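Local coordinates for protein Rep (Escherichia coli, PDB 3VW4) that binds the replication origin of plasmid ColE2-P9 through the DNA-binding domain described here and unwinds its duplex to start replication, at residues Glu15-Arg18 / Lys19-Tyr22; Ala38-Gln41 / Arg42-Tyr46; Ala67-Thr70 / His71-Ser75. All coordinates share one frame; numbering follows the deposited sequence.

Interaction 1. Residues Glu15-Arg18 / Lys19-Tyr22; sequences EKVR and KWAY. With nucleotides of chain D; nucleotides of chain C.
Ala21 N reaches back one turn to Val17 O at 2.8 Å and Tyr22 N to Arg18 O at 3.1 Å, which makes residues 15-22 one unbroken piece of helix 7-24, although the bonds from Lys19 N and Trp20 N are weak. Arg18 NH1 donates to Tyr22 OH at 3.0 Å, almost straight at 170° and within the guanidinium plane; the phenol ring is turned 63° from that plane. Tyr22 OH donates to N3 of DA2 of chain D at 2.6 Å, so the hydroxyl accepts one bond and gives another. One face of the Tyr22 ring rests on Arg18 O, while C4' of DT3 of chain D lies over the opposite face. Arg18 CG sits between the backbone N and the carbonyl carbon (chi1 82°), and the extended chain beyond it carries the guanidinium to Glu15. There the grip is side-on: NH2 meets Glu15 OE1 in a 2.8 Å salt bridge and NE meets Glu15 OE2 at 3.0 Å. Lys19 CD covers one guanidinium face, the DA2 sugar the other, and Lys19 CB lies against O4 of DT20 of chain C. On another side of the helix, toward helices 32-49 and 56-73, Val17 CG1 packs on Trp20 CE3 at 4.3 Å. This is a DNA-contacting helix face, with a salt-bridged arginine probably helping to position a tyrosine on the minor-groove edge of an adenine.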
loop_
_atom_site.group_PDB
_atom_site.type_symbol
_atom_site.label_atom_id
_atom_site.label_comp_id
_atom_site.label_asym_id
_atom_site.label_seq_id
_atom_site.Cartn_x
_atom_site.Cartn_y
_atom_site.Cartn_z
ATOM N N GLU A 15 4.257 -16.094 7.737
ATOM C CA GLU A 15 4.817 -15.019 6.846
ATOM C C GLU A 15 3.880 -14.699 5.687
ATOM O O GLU A 15 3.628 -13.541 5.425
ATOM C CB GLU A 15 6.220 -15.423 6.286
ATOM C CG GLU A 15 7.314 -15.410 7.309
ATOM C CD GLU A 15 7.638 -13.985 7.713
ATOM O OE1 GLU A 15 8.034 -13.198 6.796
ATOM O OE2 GLU A 15 7.496 -13.636 8.913
ATOM N N LYS A 16 3.425 -15.727 4.953
ATOM C CA LYS A 16 2.485 -15.568 3.838
ATOM C C LYS A 16 1.261 -14.768 4.275
ATOM O O LYS A 16 1.038 -13.670 3.824
ATOM C CB LYS A 16 2.016 -16.940 3.393
ATOM C CG LYS A 16 2.565 -17.361 2.077
ATOM C CD LYS A 16 1.866 -16.612 0.979
ATOM C CE LYS A 16 2.126 -17.284 -0.374
ATOM N NZ LYS A 16 3.166 -16.567 -1.198
ATOM N N VAL A 17 0.509 -15.316 5.198
ATOM C CA VAL A 17 -0.718 -14.733 5.626
ATOM C C VAL A 17 -0.561 -13.315 6.280
ATOM O O VAL A 17 -1.444 -12.440 6.127
ATOM C CB VAL A 17 -1.438 -15.722 6.575
ATOM C CG1 VAL A 17 -2.603 -15.093 7.300
ATOM C CG2 VAL A 17 -1.903 -16.928 5.813
ATOM N N ARG A 18 0.516 -13.063 7.029
ATOM C CA ARG A 18 0.541 -11.783 7.718
ATOM C C ARG A 18 0.624 -10.667 6.676
ATOM O O ARG A 18 0.044 -9.618 6.819
ATOM C CB ARG A 18 1.645 -11.746 8.803
ATOM C CG ARG A 18 3.053 -11.433 8.313
ATOM C CD ARG A 18 4.017 -11.450 9.465
ATOM N NE ARG A 18 5.338 -11.602 8.934
ATOM C CZ ARG A 18 6.126 -10.585 8.606
ATOM N NH1 ARG A 18 5.719 -9.317 8.761
ATOM N NH2 ARG A 18 7.308 -10.849 8.107
ATOM N N LYS A 19 1.298 -10.956 5.584
ATOM C CA LYS A 19 1.518 -9.958 4.554
ATOM C C LYS A 19 0.218 -9.671 3.814
ATOM O O LYS A 19 -0.026 -8.532 3.357
ATOM C CB LYS A 19 2.607 -10.385 3.564
ATOM C CG LYS A 19 3.987 -9.720 3.738
ATOM C CD LYS A 19 4.963 -10.682 4.459
ATOM C CE LYS A 19 6.394 -10.785 3.821
ATOM N NZ LYS A 19 7.260 -9.540 3.961
ATOM N N TRP A 20 -0.594 -10.724 3.691
ATOM C CA TRP A 20 -1.881 -10.649 3.025
ATOM C C TRP A 20 -2.835 -9.864 3.911
ATOM O O TRP A 20 -3.405 -8.900 3.471
ATOM C CB TRP A 20 -2.366 -12.046 2.742
ATOM C CG TRP A 20 -3.873 -12.123 2.531
ATOM C CD1 TRP A 20 -4.586 -12.042 1.327
ATOM C CD2 TRP A 20 -4.901 -12.276 3.555
ATOM N NE1 TRP A 20 -5.899 -12.152 1.563
ATOM C CE2 TRP A 20 -6.161 -12.314 2.853
ATOM C CE3 TRP A 20 -4.885 -12.403 4.911
ATOM C CZ2 TRP A 20 -7.346 -12.446 3.497
ATOM C CZ3 TRP A 20 -6.095 -12.541 5.572
ATOM C CH2 TRP A 20 -7.318 -12.518 4.868
ATOM N N ALA A 21 -2.994 -10.269 5.164
ATOM C CA ALA A 21 -3.759 -9.546 6.128
ATOM C C ALA A 21 -3.505 -8.045 6.319
ATOM O O ALA A 21 -4.461 -7.308 6.624
ATOM C CB ALA A 21 -3.645 -10.211 7.447
ATOM N N TYR A 22 -2.262 -7.582 6.183
ATOM C CA TYR A 22 -2.041 -6.171 6.384
ATOM C C TYR A 22 -2.862 -5.390 5.367
ATOM O O TYR A 22 -3.406 -4.315 5.664
ATOM C CB TYR A 22 -0.573 -5.758 6.286
ATOM C CG TYR A 22 0.365 -6.450 7.268
ATOM C CD1 TYR A 22 -0.047 -6.809 8.553
ATOM C CD2 TYR A 22 1.676 -6.756 6.890
ATOM C CE1 TYR A 22 0.814 -7.474 9.395
ATOM C CE2 TYR A 22 2.567 -7.399 7.745
ATOM C CZ TYR A 22 2.146 -7.762 9.000
ATOM O OH TYR A 22 3.064 -8.406 9.828
ATOM P P DA D 2 8.821 -9.560 15.188
ATOM O OP1 DA D 2 10.232 -9.491 14.848
ATOM O OP2 DA D 2 8.227 -8.879 16.394
ATOM O "O5'" DA D 2 8.124 -8.943 13.867
ATOM C "C5'" DA D 2 8.132 -9.587 12.562
ATOM C "C4'" DA D 2 7.299 -8.786 11.572
ATOM O "O4'" DA D 2 5.874 -9.086 11.660
ATOM C "C3'" DA D 2 7.340 -7.273 11.724
ATOM O "O3'" DA D 2 6.875 -6.763 10.507
ATOM C "C2'" DA D 2 6.283 -7.050 12.793
ATOM C "C1'" DA D 2 5.214 -8.070 12.424
ATOM N N9 DA D 2 4.486 -8.741 13.502
ATOM C C8 DA D 2 4.829 -8.998 14.801
ATOM N N7 DA D 2 3.917 -9.670 15.466
ATOM C C5 DA D 2 2.942 -9.935 14.517
ATOM C C6 DA D 2 1.750 -10.677 14.563
ATOM N N6 DA D 2 1.285 -11.279 15.665
ATOM N N1 DA D 2 1.009 -10.741 13.437
ATOM C C2 DA D 2 1.438 -10.096 12.350
ATOM N N3 DA D 2 2.551 -9.397 12.173
ATOM C C4 DA D 2 3.275 -9.369 13.304
ATOM P P DT C 20 6.017 -6.450 -1.290
ATOM O OP1 DT C 20 5.017 -5.381 -0.988
ATOM O OP2 DT C 20 5.658 -7.857 -1.003
ATOM O "O5'" DT C 20 6.461 -6.368 -2.826
ATOM C "C5'" DT C 20 6.106 -5.255 -3.696
ATOM C "C4'" DT C 20 4.712 -5.415 -4.266
ATOM O "O4'" DT C 20 4.116 -6.634 -3.771
ATOM C "C3'" DT C 20 3.738 -4.302 -3.886
ATOM O "O3'" DT C 20 3.697 -3.333 -4.934
ATOM C "C2'" DT C 20 2.390 -4.998 -3.820
ATOM C "C1'" DT C 20 2.703 -6.495 -3.736
ATOM N N1 DT C 20 2.193 -7.206 -2.526
ATOM C C2 DT C 20 1.843 -8.536 -2.658
ATOM O O2 DT C 20 1.957 -9.157 -3.706
ATOM N N3 DT C 20 1.361 -9.119 -1.508
ATOM C C4 DT C 20 1.195 -8.520 -0.269
ATOM O O4 DT C 20 0.758 -9.176 0.673
ATOM C C5 DT C 20 1.578 -7.122 -0.203
ATOM C C7 DT C 20 1.433 -6.387 1.096
ATOM C C6 DT C 20 2.055 -6.546 -1.318
ATOM P P DT D 3 6.900 -5.178 10.291
ATOM O OP1 DT D 3 7.285 -4.975 8.896
ATOM O OP2 DT D 3 7.628 -4.392 11.322
ATOM O "O5'" DT D 3 5.445 -4.568 10.563
ATOM C "C5'" DT D 3 4.270 -5.258 10.079
ATOM C "C4'" DT D 3 3.290 -4.249 9.537
ATOM O "O4'" DT D 3 2.602 -3.678 10.662
ATOM C "C3'" DT D 3 3.948 -3.075 8.822
ATOM O "O3'" DT D 3 3.157 -2.682 7.719
ATOM C "C2'" DT D 3 3.996 -1.977 9.868
ATOM C "C1'" DT D 3 2.836 -2.296 10.758
ATOM N N1 DT D 3 3.011 -1.978 12.174
ATOM C C2 DT D 3 2.036 -1.187 12.744
ATOM O O2 DT D 3 1.089 -0.744 12.121
ATOM N N3 DT D 3 2.247 -0.877 14.060
ATOM C C4 DT D 3 3.272 -1.328 14.863
ATOM O O4 DT D 3 3.303 -1.006 16.048
ATOM C C5 DT D 3 4.271 -2.133 14.202
ATOM C C7 DT D 3 5.462 -2.587 14.984
ATOM C C6 DT D 3 4.082 -2.435 12.909
#

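Interaction 2. Residues Ala38-Gln41 / Arg42-Tyr46; sequences AVIQ and RVEMY
Val39 and Val43 form the tight side of this turn of helix 32-49. Val43 N bonds to Val39 O at 2.8 Å, and Val43 CG2, held beside its own backbone N by a chi1 of -179°, lies 3.4 Å from the same carbonyl oxygen; the two side chains meet through Val39 CG1 and Val43 CG2 at 4.5 Å. Helix 56-73 covers this side, with Ile66 on Val39 and Cys59 and Ile62 on Val43. One step round, Ile40 and Glu44 run side by side and point the same way, Ile40 CG2 lying 4.0 Å from Glu44 CD. Their backbones are joined by a bond of 2.8 Å from Glu44 N to Ile40 O. The exposed side is looser: Gln41 extends outward from it, and its carbonyl O takes a weak bond from Met45 N. At the border with helix 7-24 the packing closes up again. Met45 turns back at chi3 (62°), which lays CE over a face of the Arg42 guanidinium and over a face of the Tyr46 ring, and these two reach Trp20 and Val17 respectively. The pattern is that of an amphipathic helix packed against two neighbours in a small all-helical domain: valines one turn apart fill the interface, and long polar or flexible chains border it.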
loop_
_atom_site.group_PDB
_atom_site.type_symbol
_atom_site.label_atom_id
_atom_site.label_comp_id
_atom_site.label_asym_id
_atom_site.label_seq_id
_atom_site.Cartn_x
_atom_site.Cartn_y
_atom_site.Cartn_z
ATOM N N ALA A 38 -11.884 -14.930 9.135
ATOM C CA ALA A 38 -11.286 -14.649 7.847
ATOM C C ALA A 38 -9.811 -15.073 7.753
ATOM O O ALA A 38 -9.431 -15.727 6.738
ATOM C CB ALA A 38 -11.450 -13.213 7.418
ATOM N N VAL A 39 -9.011 -14.742 8.768
ATOM C CA VAL A 39 -7.605 -14.938 8.672
ATOM C C VAL A 39 -7.272 -16.423 8.841
ATOM O O VAL A 39 -6.571 -17.022 7.983
ATOM C CB VAL A 39 -6.926 -14.110 9.717
ATOM C CG1 VAL A 39 -5.493 -14.577 9.988
ATOM C CG2 VAL A 39 -7.031 -12.660 9.290
ATOM N N ILE A 40 -7.830 -17.053 9.869
ATOM C CA ILE A 40 -7.717 -18.494 9.986
ATOM C C ILE A 40 -8.048 -19.178 8.670
ATOM O O ILE A 40 -7.357 -20.057 8.243
ATOM C CB ILE A 40 -8.668 -19.035 11.056
ATOM C CG1 ILE A 40 -8.274 -18.435 12.404
ATOM C CG2 ILE A 40 -8.688 -20.567 11.062
ATOM C CD1 ILE A 40 -9.215 -18.901 13.523
ATOM N N GLN A 41 -9.099 -18.731 8.010
ATOM C CA GLN A 41 -9.504 -19.374 6.791
ATOM C C GLN A 41 -8.439 -19.207 5.683
ATOM O O GLN A 41 -8.133 -20.142 4.949
ATOM C CB GLN A 41 -10.818 -18.824 6.439
ATOM C CG GLN A 41 -11.310 -19.121 5.080
ATOM C CD GLN A 41 -12.797 -18.799 4.994
ATOM O OE1 GLN A 41 -13.627 -19.717 5.119
ATOM N NE2 GLN A 41 -13.157 -17.478 4.824
ATOM N N ARG A 42 -7.787 -18.055 5.662
ATOM C CA ARG A 42 -6.657 -17.886 4.767
ATOM C C ARG A 42 -5.409 -18.735 5.161
ATOM O O ARG A 42 -4.674 -19.228 4.287
ATOM C CB ARG A 42 -6.319 -16.435 4.524
ATOM C CG ARG A 42 -5.166 -16.379 3.578
ATOM C CD ARG A 42 -5.246 -15.311 2.506
ATOM N NE ARG A 42 -6.297 -15.486 1.540
ATOM C CZ ARG A 42 -6.204 -15.118 0.269
ATOM N NH1 ARG A 42 -5.086 -14.605 -0.202
ATOM N NH2 ARG A 42 -7.223 -15.290 -0.551
ATOM N N VAL A 43 -5.245 -18.992 6.448
ATOM C CA VAL A 43 -4.183 -19.871 6.879
ATOM C C VAL A 43 -4.520 -21.276 6.408
ATOM O O VAL A 43 -3.625 -21.992 5.916
ATOM C CB VAL A 43 -3.939 -19.892 8.411
ATOM C CG1 VAL A 43 -2.786 -20.833 8.728
ATOM C CG2 VAL A 43 -3.642 -18.505 8.974
ATOM N N GLU A 44 -5.780 -21.676 6.529
ATOM C CA GLU A 44 -6.188 -22.978 6.016
ATOM C C GLU A 44 -6.024 -23.137 4.483
ATOM O O GLU A 44 -5.746 -24.210 4.005
ATOM C CB GLU A 44 -7.598 -23.311 6.475
ATOM C CG GLU A 44 -7.547 -23.686 7.911
ATOM C CD GLU A 44 -8.893 -23.736 8.623
ATOM O OE1 GLU A 44 -9.947 -23.157 8.162
ATOM O OE2 GLU A 44 -8.913 -24.376 9.721
ATOM N N MET A 45 -6.160 -22.075 3.715
ATOM C CA MET A 45 -6.086 -22.292 2.309
ATOM C C MET A 45 -4.627 -22.559 1.925
ATOM O O MET A 45 -4.353 -23.464 1.132
ATOM C CB MET A 45 -6.733 -21.137 1.503
ATOM C CG MET A 45 -6.500 -21.150 0.006
ATOM S SD MET A 45 -6.534 -19.441 -0.614
ATOM C CE MET A 45 -5.130 -18.674 0.263
ATOM N N TYR A 46 -3.692 -21.822 2.522
ATOM C CA TYR A 46 -2.274 -22.128 2.231
ATOM C C TYR A 46 -1.852 -23.505 2.740
ATOM O O TYR A 46 -1.066 -24.186 2.092
ATOM C CB TYR A 46 -1.292 -21.038 2.701
ATOM C CG TYR A 46 -1.466 -19.740 1.997
ATOM C CD1 TYR A 46 -1.198 -19.594 0.644
ATOM C CD2 TYR A 46 -1.907 -18.649 2.683
ATOM C CE1 TYR A 46 -1.384 -18.368 0.003
ATOM C CE2 TYR A 46 -2.078 -17.441 2.079
ATOM C CZ TYR A 46 -1.821 -17.284 0.748
ATOM O OH TYR A 46 -2.053 -15.991 0.197
#

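Interaction 3. Residues Ala67-Thr70 / His71-Ser75; sequences AKYT and HRKFS. With nucleotides of chain D.
Tyr69 and Lys73, one turn apart near the end of helix 56-73, meet by a CH-pi contact: Lys73 CD stands 3.8 Å from the centroid of the Tyr69 ring, 17° off its normal. The other face of that ring lies nearly parallel to the base of DA2 of chain D, with Tyr69 CG 3.3 Å from C6 of DA2. The phenol is therefore clasped between a lysine chain and an adenine. Tyr69 CG lies anti to the backbone N (chi1 -175°), which swings the ring out to the DNA. With an alanine at this position the adenine of DA2 would probably lose the surface it lies on, and Lys73 would be freer to turn. Phe74 makes the second aromatic contact, one face of its ring lying over the base of DA4 of chain D and its rim, at CZ, 3.6 Å from O4' of DT3 of chain D.

The polar contacts to the bases come next. Lys73 NZ donates to O4 of DT3 at 2.7 Å. Ser75 N gives a 3.1 Å bond to N1 of DA4, and N6 of DA4 gives a weak one to Lys73 O; together these backbone atoms occupy the pairing edge of that adenine.

Within the protein, Lys73 N to Tyr69 O (2.9 Å) and Phe74 N to Thr70 O (3.1 Å) finish the helix. Thr70 OG1 bonds with Ile66 O and Trp35 NE1, and His71 NE2 with Pro30 O. Ser75 then serves as N-cap of helix 76-92, its OG bonded to Gly78 N. A helix end and the next N-cap thus form a base-binding site, and an adenine held by its Watson-Crick edge is consistent with an origin duplex opened by the initiator.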
loop_
_atom_site.group_PDB
_atom_site.type_symbol
_atom_site.label_atom_id
_atom_site.label_comp_id
_atom_site.label_asym_id
_atom_site.label_seq_id
_atom_site.Cartn_x
_atom_site.Cartn_y
_atom_site.Cartn_z
ATOM N N ALA A 67 -4.566 -12.092 13.567
ATOM C CA ALA A 67 -5.800 -11.368 13.563
ATOM C C ALA A 67 -5.836 -10.510 14.822
ATOM O O ALA A 67 -6.338 -9.420 14.775
ATOM C CB ALA A 67 -6.942 -12.318 13.518
ATOM N N LYS A 68 -5.264 -10.957 15.928
ATOM C CA LYS A 68 -5.277 -10.052 17.055
ATOM C C LYS A 68 -4.351 -8.908 16.824
ATOM O O LYS A 68 -4.764 -7.748 16.989
ATOM C CB LYS A 68 -4.929 -10.690 18.345
ATOM C CG LYS A 68 -6.014 -11.597 18.818
ATOM C CD LYS A 68 -5.395 -12.773 19.552
ATOM C CE LYS A 68 -4.756 -12.313 20.850
ATOM N NZ LYS A 68 -5.796 -11.889 21.876
ATOM N N TYR A 69 -3.164 -9.175 16.338
ATOM C CA TYR A 69 -2.220 -8.104 16.101
ATOM C C TYR A 69 -2.777 -7.084 15.137
ATOM O O TYR A 69 -2.827 -5.899 15.469
ATOM C CB TYR A 69 -0.913 -8.700 15.611
ATOM C CG TYR A 69 0.237 -7.818 15.410
ATOM C CD1 TYR A 69 0.429 -7.134 14.203
ATOM C CD2 TYR A 69 1.204 -7.665 16.416
ATOM C CE1 TYR A 69 1.549 -6.292 14.036
ATOM C CE2 TYR A 69 2.303 -6.839 16.244
ATOM C CZ TYR A 69 2.472 -6.176 15.050
ATOM O OH TYR A 69 3.601 -5.410 14.856
ATOM N N THR A 70 -3.269 -7.542 13.988
ATOM C CA THR A 70 -3.715 -6.646 12.945
ATOM C C THR A 70 -5.020 -5.937 13.325
ATOM O O THR A 70 -5.172 -4.765 13.028
ATOM C CB THR A 70 -3.944 -7.337 11.633
ATOM O OG1 THR A 70 -4.963 -8.322 11.856
ATOM C CG2 THR A 70 -2.707 -7.929 11.086
ATOM N N HIS A 71 -5.928 -6.584 14.023
ATOM C CA HIS A 71 -7.174 -5.870 14.463
ATOM C C HIS A 71 -6.843 -4.766 15.396
ATOM O O HIS A 71 -7.386 -3.699 15.285
ATOM C CB HIS A 71 -8.212 -6.775 15.080
ATOM C CG HIS A 71 -9.588 -6.307 14.801
ATOM N ND1 HIS A 71 -10.390 -5.709 15.752
ATOM C CD2 HIS A 71 -10.341 -6.289 13.596
ATOM C CE1 HIS A 71 -11.565 -5.342 15.170
ATOM N NE2 HIS A 71 -11.538 -5.708 13.868
ATOM N N ARG A 72 -5.874 -5.014 16.294
ATOM C CA ARG A 72 -5.501 -4.054 17.293
ATOM C C ARG A 72 -4.691 -2.917 16.694
ATOM O O ARG A 72 -4.903 -1.772 17.086
ATOM C CB ARG A 72 -4.738 -4.697 18.458
ATOM C CG ARG A 72 -4.463 -3.700 19.591
ATOM C CD ARG A 72 -3.840 -4.355 20.819
ATOM N NE ARG A 72 -2.440 -4.808 20.612
ATOM C CZ ARG A 72 -2.036 -6.050 20.285
ATOM N NH1 ARG A 72 -2.932 -7.027 20.100
ATOM N NH2 ARG A 72 -0.719 -6.326 20.149
ATOM N N LYS A 73 -3.786 -3.191 15.749
ATOM C CA LYS A 73 -2.910 -2.088 15.322
ATOM C C LYS A 73 -3.317 -1.301 14.069
ATOM O O LYS A 73 -2.818 -0.204 13.840
ATOM C CB LYS A 73 -1.444 -2.510 15.261
ATOM C CG LYS A 73 -0.995 -3.160 16.533
ATOM C CD LYS A 73 0.410 -3.581 16.487
ATOM C CE LYS A 73 0.913 -3.448 17.894
ATOM N NZ LYS A 73 2.118 -2.585 17.856
ATOM N N PHE A 74 -4.230 -1.850 13.264
ATOM C CA PHE A 74 -4.518 -1.241 11.974
ATOM C C PHE A 74 -5.789 -0.342 11.995
ATOM O O PHE A 74 -6.777 -0.588 12.730
ATOM C CB PHE A 74 -4.602 -2.359 10.942
ATOM C CG PHE A 74 -3.281 -2.783 10.407
ATOM C CD1 PHE A 74 -2.245 -3.266 11.283
ATOM C CD2 PHE A 74 -3.009 -2.694 9.051
ATOM C CE1 PHE A 74 -1.005 -3.647 10.790
ATOM C CE2 PHE A 74 -1.748 -3.107 8.579
ATOM C CZ PHE A 74 -0.761 -3.567 9.450
ATOM N N SER A 75 -5.814 0.686 11.177
ATOM C CA SER A 75 -7.022 1.498 11.178
ATOM C C SER A 75 -6.961 2.395 9.990
ATOM O O SER A 75 -5.893 2.617 9.447
ATOM C CB SER A 75 -7.047 2.326 12.473
ATOM O OG SER A 75 -6.027 3.313 12.466
ATOM P P DA D 2 8.821 -9.560 15.188
ATOM O OP1 DA D 2 10.232 -9.491 14.848
ATOM O OP2 DA D 2 8.227 -8.879 16.394
ATOM O "O5'" DA D 2 8.124 -8.943 13.867
ATOM C "C5'" DA D 2 8.132 -9.587 12.562
ATOM C "C4'" DA D 2 7.299 -8.786 11.572
ATOM O "O4'" DA D 2 5.874 -9.086 11.660
ATOM C "C3'" DA D 2 7.340 -7.273 11.724
ATOM O "O3'" DA D 2 6.875 -6.763 10.507
ATOM C "C2'" DA D 2 6.283 -7.050 12.793
ATOM C "C1'" DA D 2 5.214 -8.070 12.424
ATOM N N9 DA D 2 4.486 -8.741 13.502
ATOM C C8 DA D 2 4.829 -8.998 14.801
ATOM N N7 DA D 2 3.917 -9.670 15.466
ATOM C C5 DA D 2 2.942 -9.935 14.517
ATOM C C6 DA D 2 1.750 -10.677 14.563
ATOM N N6 DA D 2 1.285 -11.279 15.665
ATOM N N1 DA D 2 1.009 -10.741 13.437
ATOM C C2 DA D 2 1.438 -10.096 12.350
ATOM N N3 DA D 2 2.551 -9.397 12.173
ATOM C C4 DA D 2 3.275 -9.369 13.304
ATOM P P DA D 4 3.995 -2.211 6.438
ATOM O OP1 DA D 4 4.896 -3.280 5.914
ATOM O OP2 DA D 4 4.479 -0.853 6.804
ATOM O "O5'" DA D 4 2.822 -1.954 5.387
ATOM C "C5'" DA D 4 2.059 -3.029 4.860
ATOM C "C4'" DA D 4 0.693 -2.488 4.528
ATOM O "O4'" DA D 4 -0.070 -2.125 5.720
ATOM C "C3'" DA D 4 0.717 -1.251 3.634
ATOM O "O3'" DA D 4 -0.324 -1.490 2.675
ATOM C "C2'" DA D 4 0.442 -0.116 4.617
ATOM C "C1'" DA D 4 -0.436 -0.770 5.678
ATOM N N9 DA D 4 -0.319 -0.269 7.036
ATOM C C8 DA D 4 0.797 -0.190 7.829
ATOM N N7 DA D 4 0.547 0.219 9.054
ATOM C C5 DA D 4 -0.836 0.339 9.090
ATOM C C6 DA D 4 -1.730 0.707 10.112
ATOM N N6 DA D 4 -1.356 1.016 11.354
ATOM N N1 DA D 4 -3.048 0.742 9.811
ATOM C C2 DA D 4 -3.431 0.406 8.573
ATOM N N3 DA D 4 -2.688 0.015 7.536
ATOM C C4 DA D 4 -1.382 0.041 7.855
ATOM P P DT D 3 6.900 -5.178 10.291
ATOM O OP1 DT D 3 7.285 -4.975 8.896
ATOM O OP2 DT D 3 7.628 -4.392 11.322
ATOM O "O5'" DT D 3 5.445 -4.568 10.563
ATOM C "C5'" DT D 3 4.270 -5.258 10.079
ATOM C "C4'" DT D 3 3.290 -4.249 9.537
ATOM O "O4'" DT D 3 2.602 -3.678 10.662
ATOM C "C3'" DT D 3 3.948 -3.075 8.822
ATOM O "O3'" DT D 3 3.157 -2.682 7.719
ATOM C "C2'" DT D 3 3.996 -1.977 9.868
ATOM C "C1'" DT D 3 2.836 -2.296 10.758
ATOM N N1 DT D 3 3.011 -1.978 12.174
ATOM C C2 DT D 3 2.036 -1.187 12.744
ATOM O O2 DT D 3 1.089 -0.744 12.121
ATOM N N3 DT D 3 2.247 -0.877 14.060
ATOM C C4 DT D 3 3.272 -1.328 14.863
ATOM O O4 DT D 3 3.303 -1.006 16.048
ATOM C C5 DT D 3 4.271 -2.133 14.202
ATOM C C7 DT D 3 5.462 -2.587 14.984
ATOM C C6 DT D 3 4.082 -2.435 12.909
#

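In the fold
The three contacts lie on successive helices, 7-24, 32-49 and 56-73, which pack together. Interactions 1 and 3 have centres 12 Å apart and share the DNA: both touch DA2 and DT3 of chain D, one at the N3 edge of the adenine, the other over its face. They join where Tyr22 CD1 lies 3.4 Å from Phe74 CZ, the two rings inclined by about 15°. Interaction 2 stays back, its nearest atom about 7 Å from the nucleic acid. It touches interaction 1, with centres 10 Å apart, through Val17 CG2 and Tyr46 CD2 at 3.6 Å, and interaction 3 through Val39 CB and Ala67 CB at 4.2 Å, so it meets both of the helices that contact the DNA.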